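Local coordinates for 2-Cys Peroxiredoxin (PDB 2I81), which probably reduces hydrogen peroxide and organic hydroperoxides through redox-active cysteines, as other typical 2-Cys peroxiredoxins do, in a malaria parasite, at residues 21-26 / 155-160; 42-47 / 117-122; 55-60 / 130-135; 80-85 / 173-178. One frame throughout, in Å; residues are numbered along the deposited sequence.

Interaction 1: residues 21-26 / 155-160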
loop_
_atom_site.group_PDB
_atom_site.type_symbol
_atom_site.label_atom_id
_atom_site.label_comp_id
_atom_site.label_asym_id
_atom_site.label_seq_id
_atom_site.Cartn_x
_atom_site.Cartn_y
_atom_site.Cartn_z
ATOM N N THR A 21 18.968 18.950 2.084
ATOM C CA THR A 21 19.952 19.636 1.241
ATOM C C THR A 21 21.304 18.921 1.176
ATOM O O THR A 21 21.703 18.234 2.121
ATOM C CB THR A 21 20.135 21.124 1.653
ATOM O OG1 THR A 21 21.049 21.767 0.754
ATOM C CG2 THR A 21 20.652 21.249 3.086
ATOM N N TYR A 22 21.994 19.089 0.051
ATOM C CA TYR A 22 23.322 18.508 -0.136
ATOM C C TYR A 22 24.452 19.469 0.245
ATOM O O TYR A 22 25.626 19.109 0.151
ATOM C CB TYR A 22 23.504 18.006 -1.576
ATOM C CG TYR A 22 23.217 19.040 -2.641
ATOM C CD1 TYR A 22 22.045 18.981 -3.394
ATOM C CD2 TYR A 22 24.114 20.077 -2.899
ATOM C CE1 TYR A 22 21.774 19.928 -4.375
ATOM C CE2 TYR A 22 23.854 21.029 -3.874
ATOM C CZ TYR A 22 22.682 20.949 -4.608
ATOM O OH TYR A 22 22.418 21.887 -5.578
ATOM N N VAL A 23 24.102 20.687 0.663
ATOM C CA VAL A 23 25.108 21.658 1.103
ATOM C C VAL A 23 25.691 21.210 2.442
ATOM O O VAL A 23 24.955 20.951 3.397
ATOM C CB VAL A 23 24.545 23.102 1.208
ATOM C CG1 VAL A 23 25.660 24.092 1.543
ATOM C CG2 VAL A 23 23.858 23.509 -0.090
ATOM N N GLY A 24 27.017 21.114 2.494
ATOM C CA GLY A 24 27.711 20.552 3.648
ATOM C C GLY A 24 27.705 19.036 3.597
ATOM O O GLY A 24 28.103 18.372 4.556
ATOM N N LYS A 25 27.246 18.491 2.473
ATOM C CA LYS A 25 27.171 17.049 2.276
ATOM C C LYS A 25 27.739 16.663 0.912
ATOM O O LYS A 25 28.179 17.524 0.145
ATOM C CB LYS A 25 25.728 16.560 2.440
ATOM C CG LYS A 25 25.266 16.472 3.897
ATOM C CD LYS A 25 23.757 16.267 4.021
ATOM C CE LYS A 25 23.350 14.825 3.636
ATOM N NZ LYS A 25 21.791 14.667 3.936
ATOM N N GLU A 26 27.735 15.364 0.625
ATOM C CA GLU A 26 28.310 14.820 -0.602
ATOM C C GLU A 26 27.579 15.313 -1.850
ATOM O O GLU A 26 26.350 15.234 -1.937
ATOM C CB GLU A 26 28.305 13.289 -0.540
ATOM C CG GLU A 26 28.787 12.583 -1.806
ATOM C CD GLU A 26 28.600 11.076 -1.748
ATOM O OE1 GLU A 26 28.978 10.397 -2.726
ATOM O OE2 GLU A 26 28.079 10.564 -0.735
ATOM N N GLN A 155 30.277 22.963 -0.645
ATOM C CA GLN A 155 30.542 23.996 0.352
ATOM C C GLN A 155 29.717 25.253 0.113
ATOM O O GLN A 155 29.542 26.071 1.021
ATOM C CB GLN A 155 32.031 24.353 0.371
ATOM C CG GLN A 155 32.953 23.230 0.828
ATOM C CD GLN A 155 32.711 22.807 2.268
ATOM O OE1 GLN A 155 32.407 23.631 3.133
ATOM N NE2 GLN A 155 32.854 21.514 2.532
ATOM N N HIS A 156 29.208 25.399 -1.107
ATOM C CA HIS A 156 28.532 26.622 -1.513
ATOM C C HIS A 156 27.518 26.359 -2.618
ATOM O O HIS A 156 27.773 25.587 -3.545
ATOM C CB HIS A 156 29.570 27.655 -1.963
ATOM C CG HIS A 156 28.982 28.895 -2.561
ATOM N ND1 HIS A 156 28.549 29.958 -1.799
ATOM C CD2 HIS A 156 28.777 29.248 -3.851
ATOM C CE1 HIS A 156 28.093 30.910 -2.594
ATOM N NE2 HIS A 156 28.221 30.504 -3.845
ATOM N N LEU A 157 26.366 27.011 -2.498
ATOM C CA LEU A 157 25.310 26.934 -3.494
ATOM C C LEU A 157 24.723 28.322 -3.722
ATOM O O LEU A 157 24.414 29.037 -2.768
ATOM C CB LEU A 157 24.218 25.954 -3.045
ATOM C CG LEU A 157 22.971 25.766 -3.920
ATOM C CD1 LEU A 157 23.310 25.140 -5.269
ATOM C CD2 LEU A 157 21.934 24.927 -3.188
ATOM N N LEU A 158 24.582 28.694 -4.988
ATOM C CA LEU A 158 23.980 29.967 -5.355
ATOM C C LEU A 158 23.029 29.737 -6.516
ATOM O O LEU A 158 23.436 29.241 -7.564
ATOM C CB LEU A 158 25.063 30.985 -5.731
ATOM C CG LEU A 158 24.664 32.440 -6.011
ATOM C CD1 LEU A 158 25.780 33.385 -5.596
ATOM C CD2 LEU A 158 24.286 32.667 -7.473
ATOM N N VAL A 159 21.762 30.090 -6.324
ATOM C CA VAL A 159 20.761 29.937 -7.376
ATOM C C VAL A 159 20.097 31.277 -7.686
ATOM O O VAL A 159 19.463 31.883 -6.817
ATOM C CB VAL A 159 19.684 28.876 -7.017
ATOM C CG1 VAL A 159 18.821 28.563 -8.228
ATOM C CG2 VAL A 159 20.324 27.594 -6.492
ATOM N N ASN A 160 20.263 31.736 -8.923
ATOM C CA ASN A 160 19.585 32.930 -9.417
ATOM C C ASN A 160 18.468 32.550 -10.376
ATOM O O ASN A 160 18.532 31.506 -11.032
ATOM C CB ASN A 160 20.572 33.861 -10.131
ATOM C CG ASN A 160 21.446 34.653 -9.169
ATOM O OD1 ASN A 160 21.396 34.459 -7.954
ATOM N ND2 ASN A 160 22.254 35.553 -9.717
#
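L157, on strand 154-160, is where the loop 21-26 closes down, and Y22 and V23 share it between them. The phenol end of Y22 comes in across the leucine at about a right angle, its OH 3.4 Å from L157 CD1, with that methyl sitting obliquely to the ring. V23 meets the leucine lower down: its CG2 lies 3.9 Å from L157 CB. The second methyl, L157 CD2, fills the angle between the two, 3.9 Å from both Y22 OH and V23 CG2. The CB of Y22 does not itself aim at the strand; CG set between backbone N and carbonyl carbon (chi1 54°) brings the ring over to it. The hydroxyl finds its polar partner in the backbone oxygen of Y132. Strand 154-160 is the edge of the sheet within its chain, and it pairs antiparallel with a strand of the second subunit, the edge-to-edge dimer known from typical 2-Cys peroxiredoxins; there V23 also touches V159 of that second subunit. On the loose side a type II turn from Y22 to K25, closed by K25 N to Y22 O at 2.9 Å, has G24 at positive phi, which favours glycine, and the K25 side chain points away from the strand, exposed. Overlapping its start, T21 OG1 accepts from V23 N at 3.2 Å, nearly straight, in an ST turn.

Interaction 2: residues 42-47 / 117-122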
loop_
_atom_site.group_PDB
_atom_site.type_symbol
_atom_site.label_atom_id
_atom_site.label_comp_id
_atom_site.label_asym_id
_atom_site.label_seq_id
_atom_site.Cartn_x
_atom_site.Cartn_y
_atom_site.Cartn_z
ATOM N N GLY A 42 34.207 14.642 -25.602
ATOM C CA GLY A 42 34.637 13.709 -24.576
ATOM C C GLY A 42 33.582 13.420 -23.534
ATOM O O GLY A 42 32.382 13.442 -23.813
ATOM N N GLU A 43 34.057 13.147 -22.324
ATOM C CA GLU A 43 33.215 12.751 -21.213
ATOM C C GLU A 43 33.881 13.219 -19.929
ATOM O O GLU A 43 35.100 13.107 -19.776
ATOM C CB GLU A 43 33.057 11.229 -21.211
ATOM C CG GLU A 43 32.139 10.667 -20.140
ATOM C CD GLU A 43 31.884 9.185 -20.331
ATOM O OE1 GLU A 43 32.339 8.387 -19.484
ATOM O OE2 GLU A 43 31.236 8.814 -21.334
ATOM N N VAL A 44 33.081 13.755 -19.014
ATOM C CA VAL A 44 33.584 14.214 -17.726
ATOM C C VAL A 44 32.699 13.655 -16.620
ATOM O O VAL A 44 31.470 13.687 -16.725
ATOM C CB VAL A 44 33.627 15.767 -17.657
ATOM C CG1 VAL A 44 33.863 16.258 -16.234
ATOM C CG2 VAL A 44 34.695 16.323 -18.592
ATOM N N ASN A 45 33.324 13.129 -15.570
ATOM C CA ASN A 45 32.582 12.705 -14.389
ATOM C C ASN A 45 33.183 13.248 -13.096
ATOM O O ASN A 45 34.388 13.494 -13.020
ATOM C CB ASN A 45 32.431 11.179 -14.344
ATOM C CG ASN A 45 33.746 10.462 -14.124
ATOM O OD1 ASN A 45 34.687 10.600 -14.908
ATOM N ND2 ASN A 45 33.812 9.672 -13.061
ATOM N N LEU A 46 32.332 13.436 -12.088
ATOM C CA LEU A 46 32.743 14.019 -10.808
ATOM C C LEU A 46 33.894 13.244 -10.170
ATOM O O LEU A 46 34.816 13.846 -9.615
ATOM C CB LEU A 46 31.558 14.086 -9.834
ATOM C CG LEU A 46 31.460 15.216 -8.791
ATOM C CD1 LEU A 46 30.156 15.085 -8.016
ATOM C CD2 LEU A 46 32.643 15.281 -7.815
ATOM N N THR A 47 33.840 11.915 -10.265
ATOM C CA THR A 47 34.830 11.041 -9.631
ATOM C C THR A 47 36.268 11.360 -10.044
ATOM O O THR A 47 37.167 11.345 -9.203
ATOM C CB THR A 47 34.532 9.543 -9.894
ATOM O OG1 THR A 47 33.146 9.273 -9.633
ATOM C CG2 THR A 47 35.393 8.644 -9.007
ATOM N N LYS A 117 37.927 28.524 -23.267
ATOM C CA LYS A 117 38.957 27.549 -22.890
ATOM C C LYS A 117 38.503 26.431 -21.944
ATOM O O LYS A 117 39.147 25.381 -21.881
ATOM C CB LYS A 117 40.175 28.260 -22.290
ATOM C CG LYS A 117 41.066 28.973 -23.301
ATOM C CD LYS A 117 42.251 29.667 -22.624
ATOM C CE LYS A 117 43.353 28.685 -22.223
ATOM N NZ LYS A 117 44.064 28.107 -23.400
ATOM N N HIS A 118 37.419 26.652 -21.202
ATOM C CA HIS A 118 36.967 25.653 -20.229
ATOM C C HIS A 118 35.897 24.709 -20.780
ATOM O O HIS A 118 35.281 24.979 -21.814
ATOM C CB HIS A 118 36.518 26.309 -18.915
ATOM C CG HIS A 118 35.237 27.075 -19.021
ATOM N ND1 HIS A 118 35.197 28.416 -19.335
ATOM C CD2 HIS A 118 33.950 26.690 -18.848
ATOM C CE1 HIS A 118 33.941 28.824 -19.353
ATOM N NE2 HIS A 118 33.165 27.796 -19.061
ATOM N N THR A 119 35.689 23.607 -20.064
ATOM C CA THR A 119 34.824 22.515 -20.502
ATOM C C THR A 119 33.336 22.845 -20.341
ATOM O O THR A 119 32.924 23.425 -19.333
ATOM C CB THR A 119 35.171 21.215 -19.733
ATOM O OG1 THR A 119 36.578 20.956 -19.834
ATOM C CG2 THR A 119 34.404 20.021 -20.279
ATOM N N LEU A 120 32.545 22.477 -21.348
ATOM C CA LEU A 120 31.092 22.624 -21.294
ATOM C C LEU A 120 30.396 21.267 -21.312
ATOM O O LEU A 120 30.579 20.474 -22.239
ATOM C CB LEU A 120 30.582 23.504 -22.440
ATOM C CG LEU A 120 30.986 24.983 -22.455
ATOM C CD1 LEU A 120 30.489 25.640 -23.733
ATOM C CD2 LEU A 120 30.470 25.736 -21.229
ATOM N N LEU A 121 29.598 21.016 -20.277
ATOM C CA LEU A 121 28.887 19.752 -20.120
ATOM C C LEU A 121 27.525 19.792 -20.800
ATOM O O LEU A 121 26.891 20.847 -20.886
ATOM C CB LEU A 121 28.711 19.406 -18.636
ATOM C CG LEU A 121 29.935 19.349 -17.713
ATOM C CD1 LEU A 121 29.498 19.068 -16.280
ATOM C CD2 LEU A 121 30.946 18.305 -18.176
ATOM N N SER A 122 27.087 18.633 -21.278
ATOM C CA SER A 122 25.770 18.485 -21.877
ATOM C C SER A 122 24.885 17.658 -20.951
ATOM O O SER A 122 25.120 16.461 -20.761
ATOM C CB SER A 122 25.883 17.820 -23.252
ATOM O OG SER A 122 24.605 17.517 -23.785
#
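V44 faces T119 and L121 where the hairpin of strands 31-35 and 41-45 meets strand 119-122 in the mixed sheet. Strand 31-35 pairs antiparallel with both, so segments 42-47 and 117-122 are joined through it and not by backbone bonds of their own; the nearest CA atoms, V44 and L121, are 7.6 Å apart. An N-terminal hairpin of this sort is an addition that peroxiredoxins make to the thioredoxin-like core. Backbone bonds supply the frame: V44 pairs with A32 and L120 with V35, both on the strand between.

What crosses from one segment to the other is apolar. V44 points its CB at strand 119-122, while L121 sets its CG anti to the carbonyl carbon (chi1 -55°); CD1 continues the extended chain, and CD2, the branch turned aside, comes to 3.7 Å from V44 CB. The two side chains cross at about a right angle, and the same L121 methyl also lies 4.1 Å from V44 CG1. A34, on the shared strand, touches V44, T119 and L121, and L90 adds to the packing round V44 and T119.

T119 offers its carbon branch to the contact. With CG2 anti to the backbone N, the hydroxyl sits beside that nitrogen instead, and the methyl is left to meet the other branch of the valine, T119 CG2 standing 4.1 Å from V44 CG2.

Interaction 3: residues 55-60 / 130-135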
loop_
_atom_site.group_PDB
_atom_site.type_symbol
_atom_site.label_atom_id
_atom_site.label_comp_id
_atom_site.label_asym_id
_atom_site.label_seq_id
_atom_site.Cartn_x
_atom_site.Cartn_y
_atom_site.Cartn_z
ATOM N N VAL A 55 35.811 21.652 -7.770
ATOM C CA VAL A 55 34.942 21.755 -8.935
ATOM C C VAL A 55 33.953 22.900 -8.759
ATOM O O VAL A 55 33.221 22.953 -7.767
ATOM C CB VAL A 55 34.171 20.433 -9.205
ATOM C CG1 VAL A 55 33.291 20.557 -10.446
ATOM C CG2 VAL A 55 35.133 19.263 -9.359
ATOM N N LEU A 56 33.950 23.821 -9.718
ATOM C CA LEU A 56 32.904 24.826 -9.797
ATOM C C LEU A 56 31.969 24.452 -10.943
ATOM O O LEU A 56 32.236 24.754 -12.110
ATOM C CB LEU A 56 33.488 26.232 -9.982
ATOM C CG LEU A 56 32.607 27.426 -9.587
ATOM C CD1 LEU A 56 33.466 28.621 -9.207
ATOM C CD2 LEU A 56 31.619 27.806 -10.686
ATOM N N LEU A 57 30.883 23.769 -10.594
ATOM C CA LEU A 57 29.853 23.419 -11.555
ATOM C C LEU A 57 28.892 24.595 -11.647
ATOM O O LEU A 57 28.266 24.968 -10.649
ATOM C CB LEU A 57 29.108 22.159 -11.103
ATOM C CG LEU A 57 28.625 21.133 -12.135
ATOM C CD1 LEU A 57 27.705 20.108 -11.475
ATOM C CD2 LEU A 57 27.945 21.766 -13.347
ATOM N N TYR A 58 28.783 25.190 -12.832
ATOM C CA TYR A 58 27.814 26.261 -13.038
ATOM C C TYR A 58 26.784 25.917 -14.107
ATOM O O TYR A 58 27.130 25.461 -15.199
ATOM C CB TYR A 58 28.495 27.617 -13.295
ATOM C CG TYR A 58 29.046 27.850 -14.687
ATOM C CD1 TYR A 58 30.366 27.529 -14.998
ATOM C CD2 TYR A 58 28.257 28.428 -15.684
ATOM C CE1 TYR A 58 30.879 27.756 -16.272
ATOM C CE2 TYR A 58 28.758 28.654 -16.961
ATOM C CZ TYR A 58 30.070 28.318 -17.248
ATOM O OH TYR A 58 30.575 28.540 -18.507
ATOM N N PHE A 59 25.516 26.118 -13.764
ATOM C CA PHE A 59 24.412 25.844 -14.671
ATOM C C PHE A 59 23.930 27.138 -15.315
ATOM O O PHE A 59 23.960 28.201 -14.692
ATOM C CB PHE A 59 23.247 25.181 -13.926
ATOM C CG PHE A 59 23.579 23.843 -13.321
ATOM C CD1 PHE A 59 24.081 23.755 -12.024
ATOM C CD2 PHE A 59 23.364 22.667 -14.035
ATOM C CE1 PHE A 59 24.381 22.519 -11.454
ATOM C CE2 PHE A 59 23.659 21.425 -13.474
ATOM C CZ PHE A 59 24.169 21.352 -12.181
ATOM N N TYR A 60 23.496 27.040 -16.566
ATOM C CA TYR A 60 22.821 28.138 -17.249
ATOM C C TYR A 60 21.698 27.539 -18.091
ATOM O O TYR A 60 21.840 26.420 -18.589
ATOM C CB TYR A 60 23.804 28.953 -18.100
ATOM C CG TYR A 60 24.497 28.175 -19.195
ATOM C CD1 TYR A 60 25.643 27.425 -18.929
ATOM C CD2 TYR A 60 24.017 28.202 -20.503
ATOM C CE1 TYR A 60 26.285 26.711 -19.935
ATOM C CE2 TYR A 60 24.651 27.497 -21.514
ATOM C CZ TYR A 60 25.783 26.752 -21.225
ATOM O OH TYR A 60 26.413 26.051 -22.226
ATOM N N LYS A 130 18.297 17.775 -12.401
ATOM C CA LYS A 130 17.353 17.119 -11.495
ATOM C C LYS A 130 18.011 16.736 -10.172
ATOM O O LYS A 130 17.417 16.923 -9.106
ATOM C CB LYS A 130 16.738 15.876 -12.148
ATOM C CG LYS A 130 15.608 16.167 -13.120
ATOM C CD LYS A 130 15.067 14.889 -13.743
ATOM C CE LYS A 130 14.045 15.191 -14.831
ATOM N NZ LYS A 130 13.506 13.948 -15.448
ATOM N N ASP A 131 19.231 16.203 -10.245
ATOM C CA ASP A 131 19.964 15.795 -9.047
ATOM C C ASP A 131 20.401 16.981 -8.184
ATOM O O ASP A 131 20.420 16.879 -6.956
ATOM C CB ASP A 131 21.166 14.910 -9.405
ATOM C CG ASP A 131 20.755 13.517 -9.872
ATOM O OD1 ASP A 131 19.653 13.047 -9.505
ATOM O OD2 ASP A 131 21.545 12.884 -10.604
ATOM N N TYR A 132 20.744 18.098 -8.825
ATOM C CA TYR A 132 21.173 19.301 -8.104
ATOM C C TYR A 132 20.016 20.239 -7.760
ATOM O O TYR A 132 20.231 21.353 -7.271
ATOM C CB TYR A 132 22.276 20.029 -8.879
ATOM C CG TYR A 132 23.624 19.377 -8.700
ATOM C CD1 TYR A 132 23.989 18.265 -9.458
ATOM C CD2 TYR A 132 24.526 19.851 -7.749
ATOM C CE1 TYR A 132 25.221 17.651 -9.286
ATOM C CE2 TYR A 132 25.763 19.244 -7.570
ATOM C CZ TYR A 132 26.103 18.146 -8.342
ATOM O OH TYR A 132 27.328 17.542 -8.169
ATOM N N ASN A 133 18.796 19.760 -8.003
ATOM C CA ASN A 133 17.562 20.507 -7.749
ATOM C C ASN A 133 17.594 21.924 -8.329
ATOM O O ASN A 133 17.302 22.902 -7.633
ATOM C CB ASN A 133 17.221 20.522 -6.248
ATOM C CG ASN A 133 17.156 19.126 -5.643
ATOM O OD1 ASN A 133 18.013 18.746 -4.844
ATOM N ND2 ASN A 133 16.141 18.357 -6.025
ATOM N N VAL A 134 17.963 22.023 -9.604
ATOM C CA VAL A 134 17.989 23.312 -10.301
ATOM C C VAL A 134 17.206 23.306 -11.619
ATOM O O VAL A 134 17.220 24.293 -12.359
ATOM C CB VAL A 134 19.441 23.846 -10.522
ATOM C CG1 VAL A 134 20.085 24.220 -9.190
ATOM C CG2 VAL A 134 20.298 22.835 -11.286
ATOM N N LEU A 135 16.514 22.201 -11.899
ATOM C CA LEU A 135 15.673 22.105 -13.090
ATOM C C LEU A 135 14.421 22.956 -12.907
ATOM O O LEU A 135 13.676 22.790 -11.936
ATOM C CB LEU A 135 15.283 20.650 -13.384
ATOM C CG LEU A 135 15.285 20.129 -14.831
ATOM C CD1 LEU A 135 14.312 18.972 -14.975
ATOM C CD2 LEU A 135 14.989 21.195 -15.882
#
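The backbone oxygen of Y132, whose ring lies against L57 and F59, is the one the Y22 hydroxyl bonds. Everything that passes between the two segments themselves is apolar, and F59 is at the middle of it. Its ring is sandwiched. V134 CG2 sits over the centre of one face, 3.9 Å from the ring centroid and only 7° off the normal, a clean CH-pi contact; L57 CD2, from the same strand, covers the opposite face nearer the rim. With V134 CG1 anti to the carbonyl carbon (chi1 -68°), CG2 falls between the backbone N and the carbonyl carbon. This places that methyl over the ring.

The CZ end of F59 meets Y132 obliquely. F59 CZ comes within 4.0 Å of Y132 CB and equally near CG, and the rings meet at a slant, their planes 49° apart and centroids 5.8 Å apart, neither stacked nor T-shaped. L57 then reaches Y132 with its other methyl: CD1 lies over one face toward the rim, 4.0 Å from Y132 CZ. One leucine thus touches both aromatics, a methyl to each.

Between Y132 and V134 the helix is terminated at N133, whose positive phi marks it as the C-prime residue of a Schellman motif, with V134 N bonded to S129 O. That motif ends helix 127-131, and the residues leaving it pack on strand 54-59, an inner strand of the thioredoxin-like sheet.

Interaction 4: residues 80-85 / 173-178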
loop_
_atom_site.group_PDB
_atom_site.type_symbol
_atom_site.label_atom_id
_atom_site.label_comp_id
_atom_site.label_asym_id
_atom_site.label_seq_id
_atom_site.Cartn_x
_atom_site.Cartn_y
_atom_site.Cartn_z
ATOM N N ASP A 80 42.395 31.906 -15.375
ATOM C CA ASP A 80 43.685 31.809 -14.692
ATOM C C ASP A 80 43.564 32.006 -13.180
ATOM O O ASP A 80 44.337 31.418 -12.412
ATOM C CB ASP A 80 44.698 32.783 -15.299
ATOM C CG ASP A 80 45.133 32.377 -16.699
ATOM O OD1 ASP A 80 45.281 31.162 -16.959
ATOM O OD2 ASP A 80 45.332 33.276 -17.542
ATOM N N ALA A 81 42.599 32.829 -12.762
ATOM C CA ALA A 81 42.293 32.995 -11.343
ATOM C C ALA A 81 41.774 31.685 -10.744
ATOM O O ALA A 81 42.008 31.404 -9.568
ATOM C CB ALA A 81 41.290 34.119 -11.135
ATOM N N PHE A 82 41.083 30.890 -11.561
ATOM C CA PHE A 82 40.599 29.571 -11.140
ATOM C C PHE A 82 41.699 28.513 -11.126
ATOM O O PHE A 82 41.695 27.630 -10.264
ATOM C CB PHE A 82 39.447 29.093 -12.028
ATOM C CG PHE A 82 38.199 29.916 -11.910
ATOM C CD1 PHE A 82 37.789 30.717 -12.967
ATOM C CD2 PHE A 82 37.426 29.887 -10.752
ATOM C CE1 PHE A 82 36.633 31.482 -12.876
ATOM C CE2 PHE A 82 36.268 30.648 -10.650
ATOM C CZ PHE A 82 35.872 31.447 -11.716
ATOM N N HIS A 83 42.626 28.590 -12.084
ATOM C CA HIS A 83 43.763 27.666 -12.133
ATOM C C HIS A 83 44.668 27.836 -10.919
ATOM O O HIS A 83 45.163 26.852 -10.363
ATOM C CB HIS A 83 44.583 27.842 -13.415
ATOM C CG HIS A 83 43.893 27.360 -14.652
ATOM N ND1 HIS A 83 42.994 26.314 -14.649
ATOM C CD2 HIS A 83 43.990 27.768 -15.939
ATOM C CE1 HIS A 83 42.555 26.110 -15.878
ATOM N NE2 HIS A 83 43.145 26.978 -16.680
ATOM N N GLU A 84 44.877 29.090 -10.520
ATOM C CA GLU A 84 45.645 29.424 -9.322
ATOM C C GLU A 84 45.074 28.759 -8.077
ATOM O O GLU A 84 45.822 28.322 -7.199
ATOM C CB GLU A 84 45.665 30.936 -9.102
ATOM C CG GLU A 84 46.669 31.686 -9.952
ATOM C CD GLU A 84 47.146 32.960 -9.280
ATOM O OE1 GLU A 84 48.362 33.064 -9.014
ATOM O OE2 GLU A 84 46.311 33.850 -9.007
ATOM N N ARG A 85 43.747 28.691 -8.012
ATOM C CA ARG A 85 43.051 28.179 -6.839
ATOM C C ARG A 85 42.781 26.677 -6.931
ATOM O O ARG A 85 42.060 26.117 -6.101
ATOM C CB ARG A 85 41.758 28.971 -6.611
ATOM C CG ARG A 85 41.959 30.244 -5.791
ATOM C CD ARG A 85 40.978 31.343 -6.182
ATOM N NE ARG A 85 41.551 32.275 -7.153
ATOM C CZ ARG A 85 41.959 33.512 -6.872
ATOM N NH1 ARG A 85 41.855 33.996 -5.639
ATOM N NH2 ARG A 85 42.466 34.274 -7.832
ATOM N N ARG A 173 35.887 35.000 -4.175
ATOM C CA ARG A 173 35.966 35.328 -2.750
ATOM C C ARG A 173 35.513 34.140 -1.901
ATOM O O ARG A 173 36.123 33.833 -0.874
ATOM C CB ARG A 173 35.117 36.563 -2.428
ATOM C CG ARG A 173 35.309 37.098 -1.011
ATOM C CD ARG A 173 34.203 38.066 -0.599
ATOM N NE ARG A 173 32.919 37.398 -0.377
ATOM C CZ ARG A 173 32.543 36.824 0.765
ATOM N NH1 ARG A 173 33.350 36.819 1.822
ATOM N NH2 ARG A 173 31.352 36.247 0.850
ATOM N N ILE A 174 34.439 33.483 -2.346
ATOM C CA ILE A 174 33.914 32.276 -1.700
ATOM C C ILE A 174 34.962 31.160 -1.699
ATOM O O ILE A 174 35.206 30.534 -0.664
ATOM C CB ILE A 174 32.592 31.793 -2.381
ATOM C CG1 ILE A 174 31.445 32.793 -2.153
ATOM C CG2 ILE A 174 32.198 30.391 -1.914
ATOM C CD1 ILE A 174 31.049 33.029 -0.691
ATOM N N ILE A 175 35.577 30.931 -2.861
ATOM C CA ILE A 175 36.657 29.951 -3.013
ATOM C C ILE A 175 37.818 30.282 -2.075
ATOM O O ILE A 175 38.350 29.397 -1.401
ATOM C CB ILE A 175 37.169 29.868 -4.483
ATOM C CG1 ILE A 175 36.068 29.346 -5.414
ATOM C CG2 ILE A 175 38.398 28.961 -4.587
ATOM C CD1 ILE A 175 36.293 29.656 -6.887
ATOM N N ASP A 176 38.189 31.562 -2.027
ATOM C CA ASP A 176 39.248 32.039 -1.140
ATOM C C ASP A 176 38.925 31.801 0.335
ATOM O O ASP A 176 39.802 31.406 1.104
ATOM C CB ASP A 176 39.534 33.525 -1.385
ATOM C CG ASP A 176 40.339 33.770 -2.652
ATOM O OD1 ASP A 176 40.986 32.825 -3.155
ATOM O OD2 ASP A 176 40.331 34.917 -3.145
ATOM N N ALA A 177 37.670 32.039 0.716
ATOM C CA ALA A 177 37.223 31.862 2.100
ATOM C C ALA A 177 37.232 30.397 2.534
ATOM O O ALA A 177 37.639 30.079 3.655
ATOM C CB ALA A 177 35.839 32.473 2.296
ATOM N N ILE A 178 36.780 29.518 1.641
ATOM C CA ILE A 178 36.745 28.075 1.893
ATOM C C ILE A 178 38.155 27.502 2.019
ATOM O O ILE A 178 38.435 26.712 2.926
ATOM C CB ILE A 178 35.943 27.322 0.796
ATOM C CG1 ILE A 178 34.460 27.693 0.888
ATOM C CG2 ILE A 178 36.105 25.802 0.932
ATOM C CD1 ILE A 178 33.672 27.437 -0.364
#
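This is a helix-to-helix contact, a salt bridge from R85 to D176 set above an apolar touch of F82 and R85 on I175, and it joins the end of helix 79-84 to the long helix 168-184. R85 NH1 gives D176 OD1 a hydrogen bond of 2.9 Å on the carboxylate's syn side, and the oxygen lies in the guanidinium plane although the two flat groups are turned 41° apart. OD2 is close as well, 3.1 Å from the same R85 NH1. The arginine chain is bent at chi2 and chi3, which folds NE back over its own helix to bond A81 O at 2.6 Å and nearly straight (172°); this second grip, on NE, restrains the rotation of the guanidinium. Both helices lie on one side of the thioredoxin-like sheet, F82 resting on V87 and L89 and I175 on V87 and L147. Beneath the charges, the methylenes of R85 run across I175, with R85 CD 3.9 Å from I175 CG2. The other end of the isoleucine meets a ring edge: I175 CD1 is in the plane of F82, 3.9 Å from its CE2. R85 O is also held by Q179 NE2, one turn further along helix 168-184.

Overall arrangement
Along the chain the segments run 21-26, 42-47, 55-60, 80-85, 117-122, 130-135, 155-160 and 173-178, so interactions 2 and 3 nest inside the loop closed by interaction 1 and cross each other, while interaction 4 crosses all three. Interactions 1, 2 and 3 reach one sheet. Interaction 3 touches every other contact: its centre is about 10 Å from that of interaction 1 and 13 Å from interaction 2, where Y58 OH meets H118 NE2, and L56 reaches F82 and I175 of interaction 4, about 19 Å off between centres. Interactions 1 and 4 adjoin through Q155 on I178 and H156 on I174, and both lie where the core borders the second subunit.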